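Probable host range protein 2-3 (Myxoma virus, PDB 5CZ3) probably acts as a host-range factor of the poxvirus C7 family, a beta-sandwich protein that lets the virus multiply in different cell types. Local coordinates at residues M3-V8 with R109-V114; S21-N26 with D145-R150; P78-A81 with L87-K90; F103-E108 with D113-F118. One frame throughout, in Å; residues are numbered along the deposited sequence.

Contact 1. Residues M3-V8 with R109-V114; sequences MEEGIV and RSYTDV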
loop_
_atom_site.group_PDB
_atom_site.type_symbol
_atom_site.label_atom_id
_atom_site.label_comp_id
_atom_site.label_asym_id
_atom_site.label_seq_id
_atom_site.Cartn_x
_atom_site.Cartn_y
_atom_site.Cartn_z
ATOM N N MET A 3 19.926 3.567 -11.336
ATOM C CA MET A 3 20.761 2.381 -11.304
ATOM C C MET A 3 20.020 1.139 -10.813
ATOM O O MET A 3 19.439 1.109 -9.753
ATOM C CB MET A 3 21.999 2.626 -10.455
ATOM C CG MET A 3 22.973 1.470 -10.440
ATOM S SD MET A 3 24.313 1.677 -9.269
ATOM C CE MET A 3 25.507 2.589 -10.206
ATOM N N GLU A 4 20.053 0.098 -11.604
ATOM C CA GLU A 4 19.335 -1.126 -11.261
ATOM C C GLU A 4 19.875 -1.757 -9.981
ATOM O O GLU A 4 21.087 -1.901 -9.810
ATOM C CB GLU A 4 19.415 -2.131 -12.412
ATOM C CG GLU A 4 18.249 -3.105 -12.467
ATOM C CD GLU A 4 18.609 -4.406 -13.158
ATOM N N GLU A 5 18.970 -2.134 -9.084
ATOM C CA GLU A 5 19.359 -2.748 -7.819
ATOM C C GLU A 5 19.280 -4.270 -7.883
ATOM O O GLU A 5 19.966 -4.968 -7.136
ATOM C CB GLU A 5 18.480 -2.229 -6.677
ATOM C CG GLU A 5 18.644 -0.747 -6.388
ATOM C CD GLU A 5 17.839 -0.296 -5.184
ATOM O OE1 GLU A 5 17.576 -1.132 -4.295
ATOM O OE2 GLU A 5 17.469 0.896 -5.127
ATOM N N GLY A 6 18.442 -4.780 -8.778
ATOM C CA GLY A 6 18.251 -6.213 -8.904
ATOM C C GLY A 6 17.379 -6.763 -7.792
ATOM O O GLY A 6 17.410 -7.956 -7.495
ATOM N N ILE A 7 16.602 -5.881 -7.171
ATOM C CA ILE A 7 15.689 -6.269 -6.102
ATOM C C ILE A 7 14.251 -5.926 -6.474
ATOM O O ILE A 7 13.921 -4.760 -6.699
ATOM C CB ILE A 7 16.049 -5.578 -4.775
ATOM C CG1 ILE A 7 17.512 -5.846 -4.415
ATOM C CG2 ILE A 7 15.122 -6.040 -3.664
ATOM C CD1 ILE A 7 17.958 -5.181 -3.133
ATOM N N VAL A 8 13.398 -6.944 -6.546
ATOM C CA VAL A 8 12.005 -6.745 -6.935
ATOM C C VAL A 8 11.035 -7.352 -5.925
ATOM O O VAL A 8 10.814 -8.564 -5.911
ATOM C CB VAL A 8 11.714 -7.349 -8.325
ATOM C CG1 VAL A 8 10.282 -7.056 -8.739
ATOM C CG2 VAL A 8 12.693 -6.811 -9.362
ATOM N N ARG A 109 14.207 10.791 -0.464
ATOM C CA ARG A 109 13.373 11.130 -1.605
ATOM C C ARG A 109 13.672 10.278 -2.804
ATOM O O ARG A 109 12.842 10.044 -3.633
ATOM C CB ARG A 109 13.515 12.603 -1.976
ATOM C CG ARG A 109 12.997 13.538 -0.917
ATOM C CD ARG A 109 11.885 14.445 -1.400
ATOM N NE ARG A 109 10.997 14.797 -0.300
ATOM C CZ ARG A 109 9.676 14.667 -0.326
ATOM N NH2 ARG A 109 8.953 14.999 0.720
ATOM N N SER A 110 14.882 9.811 -2.880
ATOM C CA SER A 110 15.273 8.943 -3.984
ATOM C C SER A 110 14.344 7.735 -4.086
ATOM O O SER A 110 14.225 7.116 -5.143
ATOM C CB SER A 110 16.720 8.484 -3.813
ATOM O OG SER A 110 16.936 7.967 -2.511
ATOM N N TYR A 111 13.689 7.410 -2.974
ATOM C CA TYR A 111 12.721 6.324 -2.927
ATOM C C TYR A 111 11.281 6.833 -2.900
ATOM O O TYR A 111 10.435 6.355 -3.651
ATOM C CB TYR A 111 12.975 5.442 -1.704
ATOM C CG TYR A 111 14.037 4.387 -1.911
ATOM C CD1 TYR A 111 14.290 3.867 -3.173
ATOM C CD2 TYR A 111 14.783 3.906 -0.843
ATOM C CE1 TYR A 111 15.258 2.898 -3.366
ATOM C CE2 TYR A 111 15.753 2.938 -1.025
ATOM C CZ TYR A 111 15.986 2.438 -2.288
ATOM O OH TYR A 111 16.949 1.474 -2.473
ATOM N N THR A 112 11.004 7.800 -2.033
ATOM C CA THR A 112 9.632 8.253 -1.822
ATOM C C THR A 112 9.049 8.962 -3.042
ATOM O O THR A 112 7.834 8.970 -3.235
ATOM C CB THR A 112 9.529 9.197 -0.608
ATOM O OG1 THR A 112 10.223 10.419 -0.886
ATOM C CG2 THR A 112 10.122 8.541 0.629
ATOM N N ASP A 113 9.915 9.552 -3.861
ATOM C CA ASP A 113 9.463 10.289 -5.038
ATOM C C ASP A 113 8.963 9.368 -6.144
ATOM O O ASP A 113 8.251 9.808 -7.043
ATOM C CB ASP A 113 10.579 11.180 -5.585
ATOM C CG ASP A 113 10.867 12.370 -4.692
ATOM O OD1 ASP A 113 10.053 12.645 -3.786
ATOM O OD2 ASP A 113 11.908 13.031 -4.898
ATOM N N VAL A 114 9.338 8.094 -6.087
ATOM C CA VAL A 114 8.888 7.152 -7.105
ATOM C C VAL A 114 7.841 6.183 -6.562
ATOM O O VAL A 114 7.464 5.226 -7.240
ATOM C CB VAL A 114 10.064 6.358 -7.712
ATOM C CG1 VAL A 114 10.868 7.242 -8.656
ATOM C CG2 VAL A 114 10.948 5.779 -6.626
#

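Contact 2. Residues S21-N26 with D145-R150; sequences SIKHVN and DGDKRR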
loop_
_atom_site.group_PDB
_atom_site.type_symbol
_atom_site.label_atom_id
_atom_site.label_comp_id
_atom_site.label_asym_id
_atom_site.label_seq_id
_atom_site.Cartn_x
_atom_site.Cartn_y
_atom_site.Cartn_z
ATOM N N SER A 21 -9.010 -3.074 -5.003
ATOM C CA SER A 21 -7.696 -3.703 -5.021
ATOM C C SER A 21 -6.668 -2.822 -5.721
ATOM O O SER A 21 -6.700 -2.669 -6.943
ATOM C CB SER A 21 -7.757 -5.068 -5.714
ATOM O OG SER A 21 -8.543 -5.989 -4.979
ATOM N N ILE A 22 -5.761 -2.240 -4.945
ATOM C CA ILE A 22 -4.634 -1.514 -5.509
ATOM C C ILE A 22 -3.459 -2.477 -5.627
ATOM O O ILE A 22 -2.742 -2.714 -4.655
ATOM C CB ILE A 22 -4.237 -0.300 -4.653
ATOM C CG1 ILE A 22 -5.462 0.559 -4.341
ATOM C CG2 ILE A 22 -3.182 0.526 -5.365
ATOM C CD1 ILE A 22 -5.180 1.695 -3.383
ATOM N N LYS A 23 -3.267 -3.032 -6.818
ATOM C CA LYS A 23 -2.328 -4.132 -6.999
ATOM C C LYS A 23 -0.997 -3.697 -7.603
ATOM O O LYS A 23 -0.925 -2.700 -8.327
ATOM C CB LYS A 23 -2.962 -5.219 -7.869
ATOM C CG LYS A 23 -4.330 -5.663 -7.379
ATOM C CD LYS A 23 -4.682 -7.046 -7.887
ATOM C CE LYS A 23 -3.897 -8.113 -7.146
ATOM N NZ LYS A 23 -4.294 -9.484 -7.565
ATOM N N HIS A 24 0.048 -4.461 -7.291
ATOM C CA HIS A 24 1.399 -4.229 -7.798
ATOM C C HIS A 24 1.888 -2.819 -7.473
ATOM O O HIS A 24 2.391 -2.105 -8.340
ATOM C CB HIS A 24 1.459 -4.482 -9.308
ATOM C CG HIS A 24 1.166 -5.900 -9.694
ATOM N ND1 HIS A 24 1.470 -6.410 -10.938
ATOM C CD2 HIS A 24 0.596 -6.915 -9.002
ATOM C CE1 HIS A 24 1.101 -7.678 -10.995
ATOM N NE2 HIS A 24 0.568 -8.008 -9.833
ATOM N N VAL A 25 1.736 -2.436 -6.211
ATOM C CA VAL A 25 2.159 -1.127 -5.732
ATOM C C VAL A 25 3.685 -1.032 -5.677
ATOM O O VAL A 25 4.259 0.051 -5.778
ATOM C CB VAL A 25 1.560 -0.841 -4.339
ATOM C CG1 VAL A 25 1.964 0.534 -3.840
ATOM C CG2 VAL A 25 0.046 -0.963 -4.390
ATOM N N ASN A 26 4.332 -2.183 -5.535
ATOM C CA ASN A 26 5.787 -2.270 -5.445
ATOM C C ASN A 26 6.535 -1.623 -6.608
ATOM O O ASN A 26 6.057 -1.622 -7.743
ATOM C CB ASN A 26 6.202 -3.734 -5.355
ATOM C CG ASN A 26 5.696 -4.545 -6.530
ATOM O OD1 ASN A 26 4.591 -5.088 -6.496
ATOM N ND2 ASN A 26 6.499 -4.623 -7.586
ATOM N N ASP A 145 -12.083 -13.307 -4.435
ATOM C CA ASP A 145 -12.015 -14.300 -3.370
ATOM C C ASP A 145 -10.622 -14.915 -3.294
ATOM O O ASP A 145 -10.161 -15.300 -2.218
ATOM C CB ASP A 145 -13.063 -15.394 -3.588
ATOM C CG ASP A 145 -14.477 -14.900 -3.360
ATOM O OD1 ASP A 145 -14.652 -13.926 -2.599
ATOM O OD2 ASP A 145 -15.414 -15.486 -3.941
ATOM N N GLY A 146 -9.956 -15.003 -4.442
ATOM C CA GLY A 146 -8.605 -15.531 -4.506
ATOM C C GLY A 146 -7.625 -14.674 -3.730
ATOM O O GLY A 146 -6.784 -15.189 -2.993
ATOM N N ASP A 147 -7.740 -13.360 -3.894
ATOM C CA ASP A 147 -6.900 -12.425 -3.159
ATOM C C ASP A 147 -7.217 -12.463 -1.670
ATOM O O ASP A 147 -6.323 -12.328 -0.836
ATOM C CB ASP A 147 -7.074 -11.004 -3.697
ATOM C CG ASP A 147 -6.057 -10.657 -4.766
ATOM O OD1 ASP A 147 -4.916 -11.158 -4.685
ATOM O OD2 ASP A 147 -6.398 -9.883 -5.688
ATOM N N LYS A 148 -8.492 -12.649 -1.343
ATOM C CA LYS A 148 -8.932 -12.682 0.048
ATOM C C LYS A 148 -8.312 -13.849 0.804
ATOM O O LYS A 148 -7.939 -13.719 1.969
ATOM C CB LYS A 148 -10.458 -12.760 0.127
ATOM C CG LYS A 148 -11.164 -11.471 -0.255
ATOM C CD LYS A 148 -12.673 -11.637 -0.249
ATOM C CE LYS A 148 -13.372 -10.333 -0.604
ATOM N NZ LYS A 148 -14.855 -10.467 -0.568
ATOM N N ARG A 149 -8.194 -14.989 0.133
ATOM C CA ARG A 149 -7.641 -16.182 0.760
ATOM C C ARG A 149 -6.129 -16.082 0.948
ATOM O O ARG A 149 -5.524 -16.935 1.596
ATOM C CB ARG A 149 -7.998 -17.422 -0.061
ATOM C CG ARG A 149 -9.480 -17.769 -0.021
ATOM N N ARG A 150 -5.522 -15.037 0.396
ATOM C CA ARG A 150 -4.094 -14.805 0.588
ATOM C C ARG A 150 -3.802 -14.366 2.019
ATOM O O ARG A 150 -2.668 -14.474 2.487
ATOM C CB ARG A 150 -3.573 -13.761 -0.401
ATOM C CG ARG A 150 -3.559 -14.225 -1.850
ATOM C CD ARG A 150 -3.200 -13.088 -2.793
ATOM N NE ARG A 150 -1.828 -12.622 -2.618
ATOM C CZ ARG A 150 -1.367 -11.469 -3.093
ATOM N NH1 ARG A 150 -2.173 -10.658 -3.766
ATOM N NH2 ARG A 150 -0.104 -11.120 -2.891
HETATM O O HOH W 1 -8.720 -8.702 -6.052
#

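Contact 3. Residues P78-A81 with L87-K90; sequences PLVA and LIYK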
loop_
_atom_site.group_PDB
_atom_site.type_symbol
_atom_site.label_atom_id
_atom_site.label_comp_id
_atom_site.label_asym_id
_atom_site.label_seq_id
_atom_site.Cartn_x
_atom_site.Cartn_y
_atom_site.Cartn_z
ATOM N N PRO A 78 0.482 -2.832 12.093
ATOM C CA PRO A 78 0.686 -4.173 12.645
ATOM C C PRO A 78 0.949 -5.226 11.575
ATOM O O PRO A 78 0.189 -5.331 10.613
ATOM C CB PRO A 78 -0.637 -4.464 13.364
ATOM C CG PRO A 78 -1.249 -3.130 13.602
ATOM C CD PRO A 78 -0.846 -2.296 12.433
ATOM N N LEU A 79 2.024 -5.986 11.743
ATOM C CA LEU A 79 2.264 -7.166 10.924
ATOM C C LEU A 79 1.515 -8.331 11.557
ATOM O O LEU A 79 2.059 -9.043 12.396
ATOM C CB LEU A 79 3.763 -7.461 10.817
ATOM C CG LEU A 79 4.206 -8.797 10.217
ATOM C CD1 LEU A 79 3.730 -8.931 8.783
ATOM C CD2 LEU A 79 5.718 -8.937 10.303
ATOM N N VAL A 80 0.262 -8.519 11.159
ATOM C CA VAL A 80 -0.636 -9.421 11.876
ATOM C C VAL A 80 -0.528 -10.894 11.476
ATOM O O VAL A 80 -0.974 -11.765 12.219
ATOM C CB VAL A 80 -2.104 -8.985 11.701
ATOM C CG1 VAL A 80 -2.303 -7.582 12.246
ATOM C CG2 VAL A 80 -2.510 -9.055 10.238
ATOM N N ALA A 81 0.057 -11.181 10.317
ATOM C CA ALA A 81 0.144 -12.565 9.856
ATOM C C ALA A 81 1.330 -12.811 8.928
ATOM O O ALA A 81 1.758 -11.919 8.198
ATOM C CB ALA A 81 -1.150 -12.966 9.162
ATOM N N LEU A 87 4.272 -11.374 3.952
ATOM C CA LEU A 87 4.038 -10.648 5.193
ATOM C C LEU A 87 2.713 -9.907 5.065
ATOM O O LEU A 87 2.490 -9.189 4.090
ATOM C CB LEU A 87 5.180 -9.670 5.486
ATOM C CG LEU A 87 6.598 -10.243 5.575
ATOM C CD1 LEU A 87 7.626 -9.124 5.642
ATOM C CD2 LEU A 87 6.727 -11.163 6.778
ATOM N N ILE A 88 1.832 -10.082 6.043
ATOM C CA ILE A 88 0.488 -9.525 5.949
ATOM C C ILE A 88 0.233 -8.448 7.001
ATOM O O ILE A 88 0.102 -8.743 8.188
ATOM C CB ILE A 88 -0.576 -10.628 6.082
ATOM C CG1 ILE A 88 -0.378 -11.677 4.986
ATOM C CG2 ILE A 88 -1.972 -10.034 6.005
ATOM C CD1 ILE A 88 -1.201 -12.928 5.177
ATOM N N TYR A 89 0.168 -7.200 6.549
ATOM C CA TYR A 89 -0.123 -6.074 7.429
ATOM C C TYR A 89 -1.605 -5.713 7.388
ATOM O O TYR A 89 -2.266 -5.868 6.359
ATOM C CB TYR A 89 0.710 -4.850 7.041
ATOM C CG TYR A 89 2.206 -5.002 7.215
ATOM C CD1 TYR A 89 2.988 -5.576 6.220
ATOM C CD2 TYR A 89 2.840 -4.548 8.364
ATOM C CE1 TYR A 89 4.357 -5.704 6.372
ATOM C CE2 TYR A 89 4.207 -4.672 8.525
ATOM C CZ TYR A 89 4.960 -5.251 7.526
ATOM O OH TYR A 89 6.320 -5.375 7.685
ATOM N N LYS A 90 -2.122 -5.225 8.509
ATOM C CA LYS A 90 -3.492 -4.732 8.567
ATOM C C LYS A 90 -3.564 -3.486 9.438
ATOM O O LYS A 90 -3.166 -3.509 10.602
ATOM C CB LYS A 90 -4.442 -5.805 9.104
ATOM C CG LYS A 90 -5.889 -5.336 9.228
ATOM C CD LYS A 90 -6.816 -6.467 9.653
ATOM C CE LYS A 90 -8.255 -5.982 9.785
ATOM N NZ LYS A 90 -9.192 -7.087 10.133
#

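Contact 4. Residues F103-E108 with D113-F118; sequences FYSDVE and DVYPTF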
loop_
_atom_site.group_PDB
_atom_site.type_symbol
_atom_site.label_atom_id
_atom_site.label_comp_id
_atom_site.label_asym_id
_atom_site.label_seq_id
_atom_site.Cartn_x
_atom_site.Cartn_y
_atom_site.Cartn_z
ATOM N N PHE A 103 2.175 5.486 2.923
ATOM C CA PHE A 103 2.941 4.313 3.324
ATOM C C PHE A 103 4.371 4.460 2.823
ATOM O O PHE A 103 4.597 5.000 1.742
ATOM C CB PHE A 103 2.305 3.030 2.787
ATOM C CG PHE A 103 0.981 2.706 3.414
ATOM C CD1 PHE A 103 0.921 2.019 4.617
ATOM C CD2 PHE A 103 -0.202 3.088 2.806
ATOM C CE1 PHE A 103 -0.295 1.720 5.201
ATOM C CE2 PHE A 103 -1.423 2.791 3.385
ATOM C CZ PHE A 103 -1.468 2.106 4.584
ATOM N N TYR A 104 5.335 3.992 3.611
ATOM C CA TYR A 104 6.740 4.158 3.254
ATOM C C TYR A 104 7.663 3.211 4.012
ATOM O O TYR A 104 7.399 2.845 5.157
ATOM C CB TYR A 104 7.183 5.605 3.499
ATOM C CG TYR A 104 7.050 6.067 4.935
ATOM C CD1 TYR A 104 5.836 6.525 5.430
ATOM C CD2 TYR A 104 8.144 6.057 5.793
ATOM C CE1 TYR A 104 5.710 6.952 6.740
ATOM C CE2 TYR A 104 8.028 6.482 7.106
ATOM C CZ TYR A 104 6.809 6.929 7.572
ATOM O OH TYR A 104 6.688 7.354 8.876
ATOM N N SER A 105 8.750 2.821 3.355
ATOM C CA SER A 105 9.787 2.013 3.981
ATOM C C SER A 105 11.031 2.856 4.222
ATOM O O SER A 105 11.885 2.503 5.034
ATOM C CB SER A 105 10.131 0.803 3.111
ATOM O OG SER A 105 10.643 1.206 1.852
ATOM N N ASP A 106 11.125 3.975 3.508
ATOM C CA ASP A 106 12.297 4.837 3.585
ATOM C C ASP A 106 11.917 6.314 3.651
ATOM O O ASP A 106 10.786 6.692 3.339
ATOM C CB ASP A 106 13.217 4.588 2.387
ATOM C CG ASP A 106 13.659 3.142 2.284
ATOM O OD1 ASP A 106 14.686 2.789 2.898
ATOM O OD2 ASP A 106 12.978 2.356 1.590
ATOM N N VAL A 107 12.876 7.141 4.057
ATOM C CA VAL A 107 12.661 8.577 4.206
ATOM C C VAL A 107 13.265 9.343 3.030
ATOM O O VAL A 107 12.763 10.398 2.636
ATOM C CB VAL A 107 13.271 9.097 5.525
ATOM C CG2 VAL A 107 12.768 8.270 6.699
ATOM N N GLU A 108 14.342 8.796 2.472
ATOM C CA GLU A 108 15.045 9.419 1.356
ATOM C C GLU A 108 14.128 9.626 0.162
ATOM O O GLU A 108 13.346 8.745 -0.194
ATOM C CB GLU A 108 16.253 8.574 0.944
ATOM C CG GLU A 108 17.289 8.384 2.040
ATOM C CD GLU A 108 16.930 7.266 3.002
ATOM O OE1 GLU A 108 15.770 6.802 2.977
ATOM O OE2 GLU A 108 17.810 6.850 3.784
ATOM N N ASP A 113 9.915 9.552 -3.861
ATOM C CA ASP A 113 9.463 10.289 -5.038
ATOM C C ASP A 113 8.963 9.368 -6.144
ATOM O O ASP A 113 8.251 9.808 -7.043
ATOM C CB ASP A 113 10.579 11.180 -5.585
ATOM C CG ASP A 113 10.867 12.370 -4.692
ATOM O OD1 ASP A 113 10.053 12.645 -3.786
ATOM O OD2 ASP A 113 11.908 13.031 -4.898
ATOM N N VAL A 114 9.338 8.094 -6.087
ATOM C CA VAL A 114 8.888 7.152 -7.105
ATOM C C VAL A 114 7.841 6.183 -6.562
ATOM O O VAL A 114 7.464 5.226 -7.240
ATOM C CB VAL A 114 10.064 6.358 -7.712
ATOM C CG1 VAL A 114 10.868 7.242 -8.656
ATOM C CG2 VAL A 114 10.948 5.779 -6.626
ATOM N N TYR A 115 7.371 6.432 -5.343
ATOM C CA TYR A 115 6.179 5.753 -4.848
ATOM C C TYR A 115 4.997 6.176 -5.710
ATOM O O TYR A 115 4.929 7.324 -6.150
ATOM C CB TYR A 115 5.894 6.092 -3.380
ATOM C CG TYR A 115 6.849 5.507 -2.360
ATOM C CD1 TYR A 115 7.778 4.536 -2.709
ATOM C CD2 TYR A 115 6.801 5.922 -1.032
ATOM C CE1 TYR A 115 8.646 4.004 -1.761
ATOM C CE2 TYR A 115 7.659 5.399 -0.083
ATOM C CZ TYR A 115 8.578 4.442 -0.450
ATOM O OH TYR A 115 9.429 3.923 0.500
ATOM N N PRO A 116 4.057 5.256 -5.958
ATOM C CA PRO A 116 2.865 5.652 -6.711
ATOM C C PRO A 116 1.887 6.446 -5.845
ATOM O O PRO A 116 1.876 6.290 -4.622
ATOM C CB PRO A 116 2.265 4.314 -7.145
ATOM C CG PRO A 116 2.696 3.363 -6.085
ATOM C CD PRO A 116 4.063 3.816 -5.646
ATOM N N THR A 117 1.082 7.294 -6.479
ATOM C CA THR A 117 0.116 8.117 -5.761
ATOM C C THR A 117 -1.291 7.890 -6.300
ATOM O O THR A 117 -1.530 8.002 -7.502
ATOM C CB THR A 117 0.465 9.612 -5.860
ATOM O OG1 THR A 117 1.804 9.822 -5.397
ATOM C CG2 THR A 117 -0.494 10.443 -5.023
ATOM N N PHE A 118 -2.217 7.569 -5.403
ATOM C CA PHE A 118 -3.586 7.267 -5.794
ATOM C C PHE A 118 -4.586 8.197 -5.131
ATOM O O PHE A 118 -4.290 8.833 -4.120
ATOM C CB PHE A 118 -3.945 5.821 -5.443
ATOM C CG PHE A 118 -2.910 4.820 -5.852
ATOM C CD1 PHE A 118 -2.917 4.279 -7.125
ATOM C CD2 PHE A 118 -1.936 4.409 -4.956
ATOM C CE1 PHE A 118 -1.965 3.353 -7.503
ATOM C CE2 PHE A 118 -0.981 3.484 -5.327
ATOM C CZ PHE A 118 -0.995 2.956 -6.603
#

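Contact 1. Residues M3-V8 with R109-V114
Glu5, in the irregular N-terminal segment ahead of strand 10-15, and Tyr111, on the short helix 109-112, have CA atoms 12.3 Å apart, too far for their backbones to meet, so two side chains alone span the gap. On the surface of the C7-family beta-sandwich, this is a simple example of a loop tied to a helix remote in sequence through one polar bond. The side chains approach from opposite directions. Glu5 has CG anti to its carbonyl carbon (chi1 -65°) and an extended chain beyond, which carries the carboxylate out to the phenol. The carboxylate plane stands 48° from that of the tyrosine ring, and OE2 lies at the ring edge, in the plane of the ring, 3.5 Å from Tyr111 CE1. The other carboxylate oxygen, OE1, accepts the backbone N-H of Asp31, so the group is held from both the helix and a neighbouring loop, which should limit its rotation. That loop also grips the N-terminal segment directly: the Asp29 carboxylate takes the N-H groups of Glu5 and Gly6, and Gly30 pairs with Ile7. On the helix side, Asp113 N donates to Arg109 O at 3.0 Å and closes a single turn around the tyrosine. Across the gap, Tyr111 OH donates to Glu5 OE2 at 2.8 Å, meeting it on the syn side and 20° out of the carboxylate plane.

Contact 2. Residues S21-N26 with D145-R150
A salt-bridge network of Lys23, Asp147 and Arg150 joins the end of strand 20-23 to helix 145-148 and the residues just after it. The ammonium of Lys23 comes to the carboxylate from the direction opposite to Asp147's own approach: NZ donates to the syn lone pair of Asp147 OD2 at 2.8 Å, and makes a weak second bond to Asp147 OD1 at 3.4 Å. A bend in the lysine chain at chi3 (74°) turns its outer half toward the acid and leaves CE also close, 3.4 Å from Asp147 OD2. Arg150, three residues on from the acid, bonds chiefly to the other oxygen. Its NH1 meets Asp147 OD1 at 2.9 Å, nearly straight at 164°; the oxygen lies in the guanidinium plane, yet the donor stands 36° out of the carboxylate plane. In the antiparallel sheet of the sandwich, strand 20-23 runs between strands 10-15 and 138-140. Ser21 and Lys23 start their side chains toward the helix, whereas Ile22 reaches Ile37 of the other sheet, which places the helix over the outer face. Two cations beside the buried carboxylate would favour its ionised form. Arg150 is itself shared, with Asp12 through NH1 and with Glu54 through NH2. A water adds a second link between the segments, donating to Asp147 OD2 at 2.6 Å and to Ser21 OG at 2.9 Å, the serine oxygen being also bonded to Phe142 O.

Contact 3. Residues P78-A81 with L87-K90
Leu79 reaches over one face of the Tyr89 ring with its CD1 methyl, in a beta hairpin whose edge strand, 79-82, is distorted by a classic beta bulge. The methyl sits over the centre of the ring, 4.0 Å above its plane, a CH-pi contact made to the face. With CG turned away from the backbone N (chi1 169°), the branch extends across the ring, while Leu79 CB touches nearer the rim, 3.6 Å from Tyr89 CE2. The same methyl also packs against Leu87 CB at 3.7 Å, the two leucine side chains running obliquely to each other. Tyr89 also meets Leu51, Ile66 and Val77, so the leucine adds to an already buried cluster.

The other face carries Ala81 and Ile88, whose CB atoms are 3.9 Å apart; Trp151, near the end of the modelled chain, packs on the isoleucine. Val80 stands apart from both pairs: its CG2 packs on Lys90 CB at 3.9 Å, and the lysine continues away, fully extended.

In the bulge, Val80 and Ala81 together face Ile88. Ile88 O accepts both N-H groups, weakly from Val80 and more firmly from Ala81 N at 3.2 Å. The short strand segments stand at 119°, far from an ideal antiparallel 180°. Beyond the bulge Lys90 N bonds Pro78 O at 3.1 Å, and toward the turn Ile88 N donates to Ala81 O, tilted 20° from the carbonyl plane.

Contact 4. Residues F103-E108 with D113-F118
Tyr115 carries this contact, sending its ring against the backbone of residues 103-105 and its hydroxyl to Ser105. Hydrogen bonding comes first: Ser105 N donates to Tyr115 OH at 3.1 Å, almost straight at 168°. The phenol oxygen is also bonded to Ser32 OG, so two groups, the Ser105 N-H and Ser32 OG, hold it. Ser105 and Asp106 are themselves linked beside it. The serine hydroxyl, folded back between its own backbone N and carbonyl carbon (chi1 62°), donates to Asp106 OD2 at 2.6 Å, reaching it from above the carboxylate plane, 42° out. Ser32 OG bonds Ser105 OG and Asp106 OD2 as well, making it the shared hub of a small hydroxyl-carboxylate network, which Tyr33 N extends by a bond to Ser105 OG.

Charge pairing enters through Asp106 OD1, which forms a salt bridge with Lys64.

Van der Waals contact gathers at CE2 of the ring. Tyr104 CB lies at the edge, near the ring plane, 3.6 Å from Tyr115 CE2, and Phe103 O comes to the same carbon obliquely at 3.6 Å. Beyond CB the Tyr104 side chain leads away to Arg69, so its ring has no part in the contact.

In the mixed sheet, strands 99-104 and 117-121 flank strand 34-40 on either side, with Phe103 paired to Cys35 and Pro116 to Asn36. Helix 109-112 lies in the connection that leads from one flanking strand to the other past strand 34-40, and the Tyr115-Ser105 bond joins the two ends of that connection.

Contact 1 is the most peripheral of the four, a single bond between partly exposed side chains, whereas contacts 2, 3 and 4 each have buried members. Contacts 1 and 4 share Asp113 and Val114 and hold the same helical connection: Tyr111 ties it outward to the N-terminal segment, Tyr115 inward to the end of strand 99-104. Contacts 2 and 3 both reach the antiparallel sheet, by different means, charge pairing in the first and backbone bonds with apolar packing in the second; they meet where Arg150 O touches Ile88 CD1. Between the sheets, contact 2 also meets contact 4, as Ile22 packs on Phe118 and Val25 on Pro116.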